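Local coordinates for protein CaaX farnesyltransferase beta subunit Ram1 (Aspergillus fumigatus, PDB 4L9P) that probably transfers a farnesyl group from farnesyl diphosphate to a cysteine near the C-terminus of target proteins, as the zinc- and peptide-binding subunit of a heterodimer, at residues Lys127-Tyr132 with Cys413-Leu418; Ala158-Cys163 with Val492-Ile497; Leu421-Gly426 with Ser431-Tyr436. All coordinates share one frame; numbering follows the deposited sequence.

All three contacts lie in the alpha-alpha toroid, and interaction 3 is the one at the metal, with His433 among the zinc ligands and Tyr432 in the pocket of the farnesyl diphosphate analogue. Interaction 1 lies about 10 Å from it, centre to centre, and is joined to it by probable hydrogen bonds from Arg422 N to Cys414 O and from Arg422 NH2 to Cys413 O, both 2.9 Å. Interaction 2 is about 15 Å from interaction 3, centre to centre, and Ala160 CB packs on Cys435 SG at 3.7 Å. Interactions 1 and 2 meet through Leu130 CD2 and Leu162 CD2, 3.9 Å apart, on consecutive helices.

Interaction 1. Residues Lys127-Tyr132 with Cys413-Leu418; sequences KDHLEY and CCQCKL
In the alpha-alpha toroid, His129 of helix 126-135 reaches Gln415 in the loop that leaves helix 403-413. His129 NE2 donates to Gln415 OE1 at 2.8 Å, nearly straight (N-H...O 164°), and the acceptor lies close to the plane of the imidazole. The bond uses a lone pair in the amide plane, yet ring and amide are turned 45° against each other, and the two side chains cross at about a right angle. With CG of His129 beside its own backbone N (chi1 -57°), the ring swings off the helix toward the loop.

Both groups are fixed from several directions: Gln415 OE1 also accepts from Gln125 N and Gln415 NE2 donates to Leu411 O and Ala123 O, so the amide cannot readily flip, while His129 ND1 takes Gly420 N, which sets the rotation of the ring. The amide thereby ties the end of helix 403-413 and the chain just ahead of helix 126-135 to one point of this helical toroid. The side chain of Cys416, next along the loop, is about 12 Å from the zinc ion.

Closer to solvent, two waters complete the join. One donates to Asp128 OD2 and to Cys416 O, each at 2.9 Å; the other donates to Asp128 O at 2.8 Å and to Leu418 O at 2.7 Å. Asp128 O meanwhile accepts Tyr132 N within the helix. Asp128 OD2 comes within 3.6 Å of Lys417 O, an approach of two acceptors, and is salt-bridged to Lys113 NZ.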
loop_
_atom_site.group_PDB
_atom_site.type_symbol
_atom_site.label_atom_id
_atom_site.label_comp_id
_atom_site.label_asym_id
_atom_site.label_seq_id
_atom_site.Cartn_x
_atom_site.Cartn_y
_atom_site.Cartn_z
ATOM N N LYS B 127 -5.035 19.938 -20.016
ATOM C CA LYS B 127 -3.982 20.094 -21.006
ATOM C C LYS B 127 -2.576 20.103 -20.357
ATOM O O LYS B 127 -1.632 19.495 -20.862
ATOM C CB LYS B 127 -4.245 21.390 -21.824
ATOM C CG LYS B 127 -3.070 21.823 -22.641
ATOM C CD LYS B 127 -3.410 23.095 -23.457
ATOM C CE LYS B 127 -2.196 23.611 -24.218
ATOM N NZ LYS B 127 -2.706 24.748 -25.053
ATOM N N ASP B 128 -2.458 20.756 -19.203
ATOM C CA ASP B 128 -1.172 20.778 -18.516
ATOM C C ASP B 128 -0.758 19.355 -18.124
ATOM O O ASP B 128 0.434 18.971 -18.256
ATOM C CB ASP B 128 -1.226 21.592 -17.222
ATOM C CG ASP B 128 -1.408 23.095 -17.455
ATOM O OD1 ASP B 128 -1.088 23.582 -18.566
ATOM O OD2 ASP B 128 -1.841 23.783 -16.487
ATOM N N HIS B 129 -1.694 18.578 -17.595
ATOM C CA HIS B 129 -1.328 17.206 -17.188
ATOM C C HIS B 129 -1.042 16.281 -18.359
ATOM O O HIS B 129 -0.135 15.442 -18.249
ATOM C CB HIS B 129 -2.408 16.626 -16.280
ATOM C CG HIS B 129 -2.649 17.483 -15.075
ATOM N ND1 HIS B 129 -1.606 18.047 -14.355
ATOM C CD2 HIS B 129 -3.806 17.901 -14.481
ATOM C CE1 HIS B 129 -2.113 18.779 -13.369
ATOM N NE2 HIS B 129 -3.448 18.694 -13.415
ATOM N N LEU B 130 -1.776 16.433 -19.462
ATOM C CA LEU B 130 -1.475 15.638 -20.653
ATOM C C LEU B 130 -0.029 15.915 -21.095
ATOM O O LEU B 130 0.707 14.994 -21.392
ATOM C CB LEU B 130 -2.403 16.021 -21.849
ATOM C CG LEU B 130 -3.826 15.488 -21.660
ATOM C CD1 LEU B 130 -4.738 16.123 -22.721
ATOM C CD2 LEU B 130 -3.917 13.988 -21.811
ATOM N N GLU B 131 0.358 17.188 -21.188
ATOM C CA GLU B 131 1.711 17.463 -21.641
ATOM C C GLU B 131 2.771 16.890 -20.692
ATOM O O GLU B 131 3.805 16.351 -21.152
ATOM C CB GLU B 131 1.908 18.960 -21.855
ATOM C CG GLU B 131 0.991 19.508 -22.948
ATOM C CD GLU B 131 1.138 20.998 -23.158
ATOM O OE1 GLU B 131 2.040 21.584 -22.510
ATOM O OE2 GLU B 131 0.373 21.590 -23.982
ATOM N N TYR B 132 2.502 16.965 -19.403
ATOM C CA TYR B 132 3.424 16.420 -18.417
ATOM C C TYR B 132 3.575 14.909 -18.638
ATOM O O TYR B 132 4.694 14.378 -18.590
ATOM C CB TYR B 132 2.891 16.722 -17.020
ATOM C CG TYR B 132 3.806 16.252 -15.937
ATOM C CD1 TYR B 132 4.865 17.059 -15.501
ATOM C CD2 TYR B 132 3.634 14.986 -15.350
ATOM C CE1 TYR B 132 5.739 16.639 -14.515
ATOM C CE2 TYR B 132 4.526 14.543 -14.348
ATOM C CZ TYR B 132 5.565 15.392 -13.933
ATOM O OH TYR B 132 6.432 14.966 -12.963
ATOM N N CYS B 413 -5.265 21.155 -4.022
ATOM C CA CYS B 413 -3.964 21.089 -3.365
ATOM C C CYS B 413 -2.913 20.310 -4.121
ATOM O O CYS B 413 -1.702 20.521 -3.871
ATOM C CB CYS B 413 -4.061 20.468 -1.967
ATOM S SG CYS B 413 -5.078 21.435 -0.829
ATOM N N CYS B 414 -3.302 19.392 -5.021
ATOM C CA CYS B 414 -2.286 18.476 -5.602
ATOM C C CYS B 414 -1.960 18.791 -7.044
ATOM O O CYS B 414 -1.180 18.059 -7.655
ATOM C CB CYS B 414 -2.754 17.022 -5.516
ATOM S SG CYS B 414 -2.816 16.425 -3.796
ATOM N N GLN B 415 -2.514 19.862 -7.622
ATOM C CA GLN B 415 -2.128 20.204 -8.984
ATOM C C GLN B 415 -0.957 21.174 -9.045
ATOM O O GLN B 415 -0.960 22.220 -8.382
ATOM C CB GLN B 415 -3.300 20.863 -9.729
ATOM C CG GLN B 415 -4.547 19.956 -9.782
ATOM C CD GLN B 415 -5.531 20.509 -10.823
ATOM O OE1 GLN B 415 -5.375 20.207 -12.017
ATOM N NE2 GLN B 415 -6.502 21.256 -10.364
ATOM N N CYS B 416 0.044 20.849 -9.852
ATOM C CA CYS B 416 1.195 21.743 -10.043
ATOM C C CYS B 416 0.963 22.646 -11.233
ATOM O O CYS B 416 0.600 22.193 -12.317
ATOM C CB CYS B 416 2.458 20.926 -10.274
ATOM S SG CYS B 416 2.697 19.824 -8.916
ATOM N N LYS B 417 1.230 23.930 -11.049
ATOM C CA LYS B 417 0.869 24.908 -12.054
ATOM C C LYS B 417 1.492 24.613 -13.417
ATOM O O LYS B 417 0.924 25.001 -14.444
ATOM C CB LYS B 417 1.247 26.294 -11.564
ATOM C CG LYS B 417 2.713 26.564 -11.438
ATOM C CD LYS B 417 2.991 27.993 -10.930
ATOM C CE LYS B 417 4.492 28.228 -10.662
ATOM N NZ LYS B 417 4.719 29.549 -9.909
ATOM N N LEU B 418 2.655 23.954 -13.442
ATOM C CA LEU B 418 3.334 23.624 -14.689
ATOM C C LEU B 418 2.919 22.264 -15.269
ATOM O O LEU B 418 3.420 21.827 -16.308
ATOM C CB LEU B 418 4.862 23.661 -14.453
ATOM C CG LEU B 418 5.347 25.032 -13.994
ATOM C CD1 LEU B 418 6.838 24.970 -13.712
ATOM C CD2 LEU B 418 5.007 26.037 -15.074
HETATM O O HOH W 1 -1.880 22.900 -13.734
HETATM O O HOH W 2 2.681 20.637 -18.574
#

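Interaction 2. Residues Ala158-Cys163 with Val492-Ile497; sequences ALAGLC and VPFHPI
Phe494 meets Ala160 and Cys163 on one side of helix 151-164, a buried apolar contact made by a chain segment that lies 329 residues further on in the toroid domain. The ring comes in with its rim: Ala160 CA sits in the ring plane at the CZ end, and Cys163 CB is likewise near the plane, 4.2 Å from Phe494 CE1. Ala160 CB, one turn of the helix before Cys163, touches both CZ and CE2 of Phe494 at 4.0 Å. The phenyl tip therefore fits against the helix between two small residues three positions apart. Its first torsion (chi1 -97°) lies off the staggered values and brings the CZ end to the helix.

A second kind of contact sets carbon against backbone oxygen. Phe494 CZ approaches Ala160 O to 3.5 Å, obliquely to the ring. Val492 turns its CG2 branch, the one beside its backbone N, onto Cys163 O at 3.3 Å, while CG1 stays farther from that oxygen.

The hydrogen bonds of the loop run to itself and to other parts of the chain. Val492 pairs through its backbone with Leu164 at the end of the helix, and its O is bonded to Ser442 OG. Ile497 N donates to His495 ND1 at 3.1 Å, close to the imidazole plane (N-H...N 147°). His495 NE2 is bonded to Ala464 O, consistent with a ring protonated at NE2, and Ile497 O to the hydroxyl of Tyr255, a residue of the isoprenoid pocket.

The helix segment is flanked by helix 200-213, which meets Leu159 and Cys163, and by helix 126-135 against Leu162, while strand 446-449 packs on Pro493 and Pro496.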
loop_
_atom_site.group_PDB
_atom_site.type_symbol
_atom_site.label_atom_id
_atom_site.label_comp_id
_atom_site.label_asym_id
_atom_site.label_seq_id
_atom_site.Cartn_x
_atom_site.Cartn_y
_atom_site.Cartn_z
ATOM N N ALA B 158 2.414 6.677 -16.767
ATOM C CA ALA B 158 2.103 7.659 -17.838
ATOM C C ALA B 158 0.925 7.152 -18.680
ATOM O O ALA B 158 0.005 7.937 -18.972
ATOM C CB ALA B 158 3.341 7.898 -18.693
ATOM N N LEU B 159 0.921 5.875 -19.099
ATOM C CA LEU B 159 -0.224 5.413 -19.914
ATOM C C LEU B 159 -1.526 5.485 -19.111
ATOM O O LEU B 159 -2.566 5.854 -19.677
ATOM C CB LEU B 159 0.006 3.975 -20.382
ATOM C CG LEU B 159 1.135 3.816 -21.392
ATOM C CD1 LEU B 159 1.382 2.313 -21.620
ATOM C CD2 LEU B 159 0.764 4.562 -22.731
ATOM N N ALA B 160 -1.492 5.085 -17.856
ATOM C CA ALA B 160 -2.686 5.144 -17.027
ATOM C C ALA B 160 -3.194 6.590 -16.904
ATOM O O ALA B 160 -4.402 6.830 -17.086
ATOM C CB ALA B 160 -2.379 4.593 -15.609
ATOM N N GLY B 161 -2.315 7.568 -16.642
ATOM C CA GLY B 161 -2.766 8.968 -16.583
ATOM C C GLY B 161 -3.350 9.455 -17.903
ATOM O O GLY B 161 -4.371 10.127 -17.906
ATOM N N LEU B 162 -2.690 9.107 -19.000
ATOM C CA LEU B 162 -3.226 9.475 -20.323
ATOM C C LEU B 162 -4.593 8.836 -20.571
ATOM O O LEU B 162 -5.510 9.488 -21.115
ATOM C CB LEU B 162 -2.245 9.055 -21.412
ATOM C CG LEU B 162 -0.914 9.808 -21.365
ATOM C CD1 LEU B 162 0.116 9.138 -22.358
ATOM C CD2 LEU B 162 -1.088 11.295 -21.665
ATOM N N CYS B 163 -4.767 7.549 -20.254
ATOM C CA CYS B 163 -6.087 6.898 -20.360
ATOM C C CYS B 163 -7.127 7.582 -19.492
ATOM O O CYS B 163 -8.232 7.888 -19.997
ATOM C CB CYS B 163 -6.049 5.402 -19.998
ATOM S SG CYS B 163 -5.225 4.364 -21.174
ATOM N N VAL B 492 -12.005 8.879 -17.324
ATOM C CA VAL B 492 -12.449 7.539 -17.674
ATOM C C VAL B 492 -12.501 6.670 -16.422
ATOM O O VAL B 492 -11.633 6.783 -15.573
ATOM C CB VAL B 492 -11.459 7.011 -18.734
ATOM C CG1 VAL B 492 -11.494 5.548 -18.944
ATOM C CG2 VAL B 492 -11.532 7.863 -20.034
ATOM N N PRO B 493 -13.491 5.779 -16.286
ATOM C CA PRO B 493 -13.537 4.888 -15.089
ATOM C C PRO B 493 -12.389 3.846 -15.162
ATOM O O PRO B 493 -12.020 3.368 -16.250
ATOM C CB PRO B 493 -14.914 4.195 -15.194
ATOM C CG PRO B 493 -15.284 4.317 -16.675
ATOM C CD PRO B 493 -14.613 5.598 -17.225
ATOM N N PHE B 494 -11.826 3.513 -13.990
ATOM C CA PHE B 494 -10.836 2.448 -13.869
ATOM C C PHE B 494 -11.387 1.305 -13.032
ATOM O O PHE B 494 -12.171 1.498 -12.095
ATOM C CB PHE B 494 -9.567 2.966 -13.211
ATOM C CG PHE B 494 -8.459 3.370 -14.147
ATOM C CD1 PHE B 494 -8.718 3.845 -15.449
ATOM C CD2 PHE B 494 -7.154 3.272 -13.681
ATOM C CE1 PHE B 494 -7.645 4.218 -16.290
ATOM C CE2 PHE B 494 -6.085 3.629 -14.479
ATOM C CZ PHE B 494 -6.312 4.121 -15.822
ATOM N N HIS B 495 -10.962 0.114 -13.375
ATOM C CA HIS B 495 -11.370 -1.059 -12.609
ATOM C C HIS B 495 -10.711 -0.999 -11.221
ATOM O O HIS B 495 -9.503 -0.799 -11.114
ATOM C CB HIS B 495 -10.822 -2.276 -13.367
ATOM C CG HIS B 495 -11.383 -3.581 -12.923
ATOM N ND1 HIS B 495 -11.107 -4.137 -11.688
ATOM C CD2 HIS B 495 -12.255 -4.415 -13.536
ATOM C CE1 HIS B 495 -11.759 -5.285 -11.570
ATOM N NE2 HIS B 495 -12.498 -5.460 -12.673
ATOM N N PRO B 496 -11.481 -1.143 -10.153
ATOM C CA PRO B 496 -10.852 -0.959 -8.815
ATOM C C PRO B 496 -9.814 -2.017 -8.425
ATOM O O PRO B 496 -8.997 -1.728 -7.558
ATOM C CB PRO B 496 -11.987 -0.981 -7.827
ATOM C CG PRO B 496 -13.211 -1.332 -8.670
ATOM C CD PRO B 496 -12.935 -1.308 -10.148
ATOM N N ILE B 497 -9.851 -3.209 -9.019
ATOM C CA ILE B 497 -8.811 -4.204 -8.707
ATOM C C ILE B 497 -7.621 -4.078 -9.677
ATOM O O ILE B 497 -6.479 -4.125 -9.237
ATOM C CB ILE B 497 -9.362 -5.637 -8.885
ATOM C CG1 ILE B 497 -10.490 -5.867 -7.902
ATOM C CG2 ILE B 497 -8.268 -6.673 -8.695
ATOM C CD1 ILE B 497 -11.183 -7.242 -8.089
#

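Interaction 3. Residues Leu421-Gly426 with Ser431-Tyr436; sequences LRDKPG and SYHTCY. With ZN (zinc ion), chain J; EDO (1,2-ethanediol), chain M.
Asp423 and Tyr432 clasp the imidazole of His433 from opposite faces in the zinc site of the farnesyltransferase beta subunit, at the start of helix 431-444. Asp423 CB lies over one face in a CH-pi contact, 3.8 Å from the ring centroid and nearest to His433 NE2 at 3.5 Å. Tyr432 CD2 lies over the other face, offset toward the rim, with His433 ND1 at the edge of the tyrosine ring; Tyr436 CD2 in turn lies on a face of the Tyr432 ring. Held between Asp423 and Tyr432, His433 presents NE2 to the zinc ion at 2.0 Å; Asp365, Cys367 and the bound peptide complete the coordination. The torsion at CB (chi1 -78°) sets CG beside the backbone N, sending the ring off the first turn of the helix toward the metal. The carboxylate of Asp423 points elsewhere: OD1 pairs with Lys424 NZ in a salt bridge of 2.7 Å, met on the syn side. Asp423 OD2 stays 4.7 Å from His433 NE2, so it is the CB methylene and not the carboxylate that touches the imidazole.

Thr434 faces Leu421, the two side chains crossing at about a right angle. Thr434 OG1 accepts Leu421 N at 2.9 Å along an almost linear bond (171°). The same hydroxyl also bonds Asp430 O, joining the loop to the residue ahead of the helix, whose OD1 bonds His433 N. Its methyl neighbour, Thr434 CG2, packs on Leu421 CD1 at 3.8 Å. Tyr432 reaches the isoprenoid analogue with its ring, and its OH is bonded to Trp371 NE1. Between the backbones, a water donates weakly to Arg422 O and, at 3.0 Å, to His433 O.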
loop_
_atom_site.group_PDB
_atom_site.type_symbol
_atom_site.label_atom_id
_atom_site.label_comp_id
_atom_site.label_asym_id
_atom_site.label_seq_id
_atom_site.Cartn_x
_atom_site.Cartn_y
_atom_site.Cartn_z
ATOM N N LEU B 421 0.680 16.147 -11.054
ATOM C CA LEU B 421 0.135 16.238 -9.688
ATOM C C LEU B 421 1.170 15.719 -8.693
ATOM O O LEU B 421 2.151 15.048 -9.063
ATOM C CB LEU B 421 -1.210 15.497 -9.515
ATOM C CG LEU B 421 -2.354 16.189 -10.356
ATOM C CD1 LEU B 421 -2.455 15.538 -11.782
ATOM C CD2 LEU B 421 -3.707 16.084 -9.610
ATOM N N ARG B 422 0.955 16.077 -7.438
ATOM C CA ARG B 422 1.968 15.880 -6.394
ATOM C C ARG B 422 1.358 15.236 -5.160
ATOM O O ARG B 422 0.128 15.187 -4.942
ATOM C CB ARG B 422 2.592 17.260 -6.048
ATOM C CG ARG B 422 1.546 18.242 -5.483
ATOM C CD ARG B 422 2.106 19.674 -5.372
ATOM N NE ARG B 422 1.042 20.598 -5.004
ATOM C CZ ARG B 422 0.949 21.838 -5.496
ATOM N NH1 ARG B 422 1.937 22.327 -6.259
ATOM N NH2 ARG B 422 -0.089 22.597 -5.156
ATOM N N ASP B 423 2.285 14.791 -4.306
ATOM C CA ASP B 423 1.925 14.280 -2.996
ATOM C C ASP B 423 1.163 15.283 -2.163
ATOM O O ASP B 423 0.040 15.050 -1.706
ATOM C CB ASP B 423 3.292 13.803 -2.372
ATOM C CG ASP B 423 3.332 13.725 -0.855
ATOM O OD1 ASP B 423 2.335 13.905 -0.163
ATOM O OD2 ASP B 423 4.456 13.426 -0.330
ATOM N N LYS B 424 1.755 16.461 -2.030
ATOM C CA LYS B 424 1.170 17.510 -1.205
ATOM C C LYS B 424 1.836 18.825 -1.597
ATOM O O LYS B 424 2.869 18.808 -2.242
ATOM C CB LYS B 424 1.340 17.202 0.311
ATOM C CG LYS B 424 2.813 17.178 0.777
ATOM C CD LYS B 424 2.881 17.070 2.352
ATOM C CE LYS B 424 2.189 15.852 2.936
ATOM N NZ LYS B 424 2.826 14.533 2.458
ATOM N N PRO B 425 1.244 19.948 -1.190
ATOM C CA PRO B 425 1.908 21.228 -1.443
ATOM C C PRO B 425 3.319 21.226 -0.951
ATOM O O PRO B 425 3.593 20.696 0.128
ATOM C CB PRO B 425 1.037 22.212 -0.654
ATOM C CG PRO B 425 -0.377 21.550 -0.704
ATOM C CD PRO B 425 -0.038 20.070 -0.471
ATOM N N GLY B 426 4.227 21.800 -1.734
ATOM C CA GLY B 426 5.605 21.778 -1.328
ATOM C C GLY B 426 6.450 20.687 -1.910
ATOM O O GLY B 426 7.678 20.725 -1.800
ATOM N N SER B 431 5.341 11.343 -12.069
ATOM C CA SER B 431 4.277 10.685 -12.814
ATOM C C SER B 431 3.532 9.632 -11.970
ATOM O O SER B 431 2.382 9.310 -12.249
ATOM C CB SER B 431 4.808 10.102 -14.124
ATOM O OG SER B 431 5.744 9.081 -13.880
ATOM N N TYR B 432 4.192 9.135 -10.907
ATOM C CA TYR B 432 3.528 8.222 -9.936
ATOM C C TYR B 432 2.402 8.984 -9.233
ATOM O O TYR B 432 1.235 8.487 -9.173
ATOM C CB TYR B 432 4.570 7.695 -8.925
ATOM C CG TYR B 432 4.031 7.112 -7.667
ATOM C CD1 TYR B 432 3.671 5.745 -7.586
ATOM C CD2 TYR B 432 3.840 7.919 -6.544
ATOM C CE1 TYR B 432 3.142 5.225 -6.406
ATOM C CE2 TYR B 432 3.333 7.399 -5.359
ATOM C CZ TYR B 432 2.979 6.055 -5.287
ATOM O OH TYR B 432 2.424 5.599 -4.104
ATOM N N HIS B 433 2.705 10.173 -8.672
ATOM C CA HIS B 433 1.680 10.974 -8.012
ATOM C C HIS B 433 0.616 11.458 -9.011
ATOM O O HIS B 433 -0.552 11.604 -8.635
ATOM C CB HIS B 433 2.310 12.102 -7.202
ATOM C CG HIS B 433 2.867 11.567 -5.906
ATOM N ND1 HIS B 433 4.210 11.288 -5.727
ATOM C CD2 HIS B 433 2.221 11.200 -4.776
ATOM C CE1 HIS B 433 4.361 10.734 -4.514
ATOM N NE2 HIS B 433 3.169 10.663 -3.927
ATOM N N THR B 434 1.008 11.724 -10.237
ATOM C CA THR B 434 0.052 12.160 -11.252
ATOM C C THR B 434 -0.902 10.997 -11.563
ATOM O O THR B 434 -2.151 11.172 -11.533
ATOM C CB THR B 434 0.798 12.593 -12.545
ATOM O OG1 THR B 434 1.653 13.681 -12.220
ATOM C CG2 THR B 434 -0.205 13.026 -13.613
ATOM N N CYS B 435 -0.364 9.804 -11.839
ATOM C CA CYS B 435 -1.249 8.677 -12.068
ATOM C C CYS B 435 -2.248 8.430 -10.916
ATOM O O CYS B 435 -3.479 8.251 -11.141
ATOM C CB CYS B 435 -0.364 7.415 -12.262
ATOM S SG CYS B 435 -1.256 5.851 -12.351
ATOM N N TYR B 436 -1.724 8.350 -9.684
ATOM C CA TYR B 436 -2.601 7.913 -8.600
ATOM C C TYR B 436 -3.545 9.007 -8.080
ATOM O O TYR B 436 -4.654 8.666 -7.660
ATOM C CB TYR B 436 -1.797 7.236 -7.471
ATOM C CG TYR B 436 -1.263 5.894 -7.972
ATOM C CD1 TYR B 436 -2.120 4.891 -8.477
ATOM C CD2 TYR B 436 0.110 5.633 -7.967
ATOM C CE1 TYR B 436 -1.658 3.650 -8.899
ATOM C CE2 TYR B 436 0.580 4.415 -8.403
ATOM C CZ TYR B 436 -0.264 3.418 -8.864
ATOM O OH TYR B 436 0.218 2.197 -9.313
HETATM ZN ZN ZN J . 2.800 9.529 -2.279
HETATM C C1 EDO M . 9.122 9.643 -13.192
HETATM O O1 EDO M . 8.193 8.804 -12.515
HETATM C C2 EDO M . 9.234 11.061 -12.732
HETATM O O2 EDO M . 7.971 11.677 -12.937
HETATM O O HOH W 3 -0.675 12.587 -5.829
#